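Local coordinates for charybdin (Charybdis maritima, PDB 2B7U), which is a plant member of the ribosome-inactivating protein family, with its mixed alpha and beta fold, at residues 61-69 against 138-146. Residues are numbered along the deposited sequence; the frame is centred on the assembly and turned at random. Where two conformers were deposited one is given.
Sequences KLTFRGQVT and LQDAVSKLA
CG of F64 lies anti to the backbone N (chi1 178°), and this turns its ring toward Q139 on helix 138-146. Q139 is extended beyond CG (chi2 172°), and this lays its chain and amide along one face of that ring. Its CG sits over the ring centre, 3.6 Å from the F64 centroid, a CH-pi contact. The amide follows on the same face, with Q139 CD 3.4 Å from F64 CZ. Ring and amide planes are only 13° apart, so the two groups are stacked. The opposite face of the ring carries R65 CG, offset toward the rim. S143 OG is near the plane of the ring, at its edge.

V142 fills the middle of the contact beneath the hairpin. Its CG1 packs on L62 CB at 3.9 Å, and its CG2 on F64 CB at 4.1 Å. CG2 also lies 3.7 Å from the backbone O of Q67. T69 CG2 lies 4.0 Å from V142 CB, and T69 also rests on CB of L145. The OG1 of T69 is hydrogen-bonded to the backbone O of Q84. A146 CB touches the carbonyl O of V68 at 3.5 Å.

The hairpin turns through a type I' turn from F64 to Q67. Helix segment 138-146 runs nearly perpendicular to strands 61-64 and 67-69, so one helical face covers the hairpin end of the mixed sheet. Strand 7-15 flanks the hairpin on the K61 and T63 side, and strand 80-84 on the T69 side. Helix 151-170 packs against L138, A141 and L145.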
loop_
_atom_site.group_PDB
_atom_site.type_symbol
_atom_site.label_atom_id
_atom_site.label_comp_id
_atom_site.label_asym_id
_atom_site.label_seq_id
_atom_site.Cartn_x
_atom_site.Cartn_y
_atom_site.Cartn_z
ATOM N N LYS A 61 8.821 9.771 2.004
ATOM C CA LYS A 61 9.054 10.885 2.924
ATOM C C LYS A 61 7.891 11.861 2.808
ATOM O O LYS A 61 7.568 12.340 1.710
ATOM C CB LYS A 61 10.380 11.575 2.590
ATOM C CG LYS A 61 10.836 12.613 3.609
ATOM C CD LYS A 61 12.354 12.804 3.441
ATOM C CE LYS A 61 12.915 13.982 4.161
ATOM N NZ LYS A 61 14.339 14.209 3.727
ATOM N N LEU A 62 7.238 12.134 3.931
ATOM C CA LEU A 62 6.066 12.999 3.961
ATOM C C LEU A 62 6.363 14.175 4.864
ATOM O O LEU A 62 6.804 13.983 5.978
ATOM C CB LEU A 62 4.859 12.249 4.504
ATOM C CG LEU A 62 4.430 11.001 3.738
ATOM C CD1 LEU A 62 3.266 10.319 4.464
ATOM C CD2 LEU A 62 4.073 11.312 2.324
ATOM N N THR A 63 6.089 15.374 4.370
ATOM C CA THR A 63 6.426 16.582 5.107
ATOM C C THR A 63 5.208 17.486 5.188
ATOM O O THR A 63 4.425 17.601 4.237
ATOM C CB THR A 63 7.573 17.310 4.422
ATOM O OG1 THR A 63 8.774 16.522 4.500
ATOM C CG2 THR A 63 7.811 18.610 5.070
ATOM N N PHE A 64 5.049 18.148 6.335
ATOM C CA PHE A 64 4.003 19.134 6.510
ATOM C C PHE A 64 4.468 20.220 7.465
ATOM O O PHE A 64 4.651 19.949 8.649
ATOM C CB PHE A 64 2.744 18.499 7.088
ATOM C CG PHE A 64 1.638 19.485 7.330
ATOM C CD1 PHE A 64 1.143 20.239 6.289
ATOM C CD2 PHE A 64 1.108 19.660 8.586
ATOM C CE1 PHE A 64 0.136 21.161 6.507
ATOM C CE2 PHE A 64 0.093 20.593 8.807
ATOM C CZ PHE A 64 -0.388 21.325 7.776
ATOM N N ARG A 65 4.639 21.431 6.954
ATOM C CA ARG A 65 5.001 22.601 7.772
ATOM C C ARG A 65 6.176 22.310 8.723
ATOM O O ARG A 65 6.113 22.594 9.916
ATOM C CB ARG A 65 3.786 23.124 8.552
ATOM C CG ARG A 65 2.699 23.660 7.648
ATOM C CD ARG A 65 1.556 24.314 8.411
ATOM N NE ARG A 65 0.618 24.911 7.465
ATOM C CZ ARG A 65 -0.689 25.078 7.672
ATOM N NH1 ARG A 65 -1.434 25.649 6.719
ATOM N NH2 ARG A 65 -1.266 24.693 8.808
ATOM N N GLY A 66 7.238 21.721 8.181
ATOM C CA GLY A 66 8.465 21.464 8.938
ATOM C C GLY A 66 8.505 20.152 9.722
ATOM O O GLY A 66 9.530 19.834 10.349
ATOM N N GLN A 67 7.382 19.433 9.740
ATOM C CA GLN A 67 7.228 18.156 10.395
ATOM C C GLN A 67 7.427 17.084 9.352
ATOM O O GLN A 67 6.931 17.225 8.237
ATOM C CB GLN A 67 5.827 18.058 10.957
ATOM C CG GLN A 67 5.506 19.177 11.934
ATOM C CD GLN A 67 4.037 19.201 12.298
ATOM O OE1 GLN A 67 3.212 19.759 11.558
ATOM N NE2 GLN A 67 3.698 18.644 13.451
ATOM N N VAL A 68 8.137 16.027 9.705
ATOM C CA VAL A 68 8.499 15.027 8.696
ATOM C C VAL A 68 8.488 13.631 9.287
ATOM O O VAL A 68 8.835 13.402 10.447
ATOM C CB VAL A 68 9.930 15.279 8.104
ATOM C CG1 VAL A 68 10.098 16.704 7.698
ATOM C CG2 VAL A 68 11.014 14.906 9.073
ATOM N N THR A 69 8.067 12.692 8.465
ATOM C CA THR A 69 8.295 11.309 8.761
ATOM C C THR A 69 8.684 10.616 7.463
ATOM O O THR A 69 8.390 11.093 6.386
ATOM C CB THR A 69 7.072 10.660 9.418
ATOM O OG1 THR A 69 7.413 9.337 9.861
ATOM C CG2 THR A 69 5.891 10.624 8.487
ATOM N N LEU A 138 -4.246 13.392 6.696
ATOM C CA LEU A 138 -2.870 13.113 6.324
ATOM C C LEU A 138 -1.915 14.070 7.032
ATOM O O LEU A 138 -0.861 13.673 7.476
ATOM C CB LEU A 138 -2.721 13.173 4.813
ATOM C CG LEU A 138 -1.418 12.675 4.223
ATOM C CD1 LEU A 138 -1.059 11.271 4.725
ATOM C CD2 LEU A 138 -1.529 12.762 2.703
ATOM N N GLN A 139 -2.305 15.331 7.168
ATOM C CA GLN A 139 -1.508 16.286 7.890
ATOM C C GLN A 139 -1.331 15.845 9.342
ATOM O O GLN A 139 -0.217 15.850 9.889
ATOM C CB GLN A 139 -2.171 17.662 7.819
ATOM C CG GLN A 139 -2.068 18.324 6.450
ATOM C CD GLN A 139 -2.896 19.613 6.315
ATOM O OE1 GLN A 139 -2.931 20.217 5.243
ATOM N NE2 GLN A 139 -3.559 20.022 7.385
ATOM N N ASP A 140 -2.428 15.432 9.957
ATOM C CA ASP A 140 -2.384 14.955 11.334
ATOM C C ASP A 140 -1.520 13.702 11.478
ATOM O O ASP A 140 -0.801 13.520 12.460
ATOM C CB ASP A 140 -3.801 14.675 11.838
ATOM C CG ASP A 140 -4.678 15.904 11.836
ATOM O OD1 ASP A 140 -4.137 17.041 11.913
ATOM O OD2 ASP A 140 -5.919 15.733 11.748
ATOM N N ALA A 141 -1.600 12.814 10.497
ATOM C CA ALA A 141 -0.798 11.607 10.527
ATOM C C ALA A 141 0.680 11.898 10.502
ATOM O O ALA A 141 1.436 11.286 11.252
ATOM C CB ALA A 141 -1.149 10.715 9.357
ATOM N N VAL A 142 1.129 12.803 9.643
ATOM C CA VAL A 142 2.582 13.083 9.677
ATOM C C VAL A 142 2.996 13.770 10.987
ATOM O O VAL A 142 4.035 13.447 11.549
ATOM C CB VAL A 142 3.250 13.663 8.357
ATOM C CG1 VAL A 142 2.339 13.621 7.109
ATOM C CG2 VAL A 142 3.999 14.919 8.576
ATOM N N SER A 143 2.153 14.656 11.516
ATOM C CA SER A 143 2.453 15.291 12.802
ATOM C C SER A 143 2.624 14.270 13.915
ATOM O O SER A 143 3.554 14.341 14.714
ATOM C CB SER A 143 1.349 16.275 13.175
ATOM O OG SER A 143 1.255 17.291 12.213
ATOM N N LYS A 144 1.724 13.293 13.971
ATOM C CA LYS A 144 1.797 12.295 15.014
ATOM C C LYS A 144 2.991 11.365 14.824
ATOM O O LYS A 144 3.691 11.048 15.765
ATOM C CB LYS A 144 0.506 11.487 15.066
ATOM C CG LYS A 144 -0.684 12.287 15.529
ATOM C CD LYS A 144 -0.599 12.655 16.996
ATOM C CE LYS A 144 -1.896 13.345 17.473
ATOM N NZ LYS A 144 -3.134 12.753 16.874
ATOM N N LEU A 145 3.232 10.918 13.596
ATOM C CA LEU A 145 4.336 10.006 13.367
ATOM C C LEU A 145 5.689 10.657 13.655
ATOM O O LEU A 145 6.603 9.997 14.170
ATOM C CB LEU A 145 4.263 9.407 11.945
ATOM C CG LEU A 145 3.125 8.395 11.736
ATOM C CD1 LEU A 145 2.947 8.098 10.267
ATOM C CD2 LEU A 145 3.342 7.116 12.540
ATOM N N ALA A 146 5.780 11.953 13.390
ATOM C CA ALA A 146 7.007 12.707 13.669
ATOM C C ALA A 146 7.426 12.611 15.152
ATOM O O ALA A 146 8.615 12.522 15.452
ATOM C CB ALA A 146 6.841 14.159 13.266
#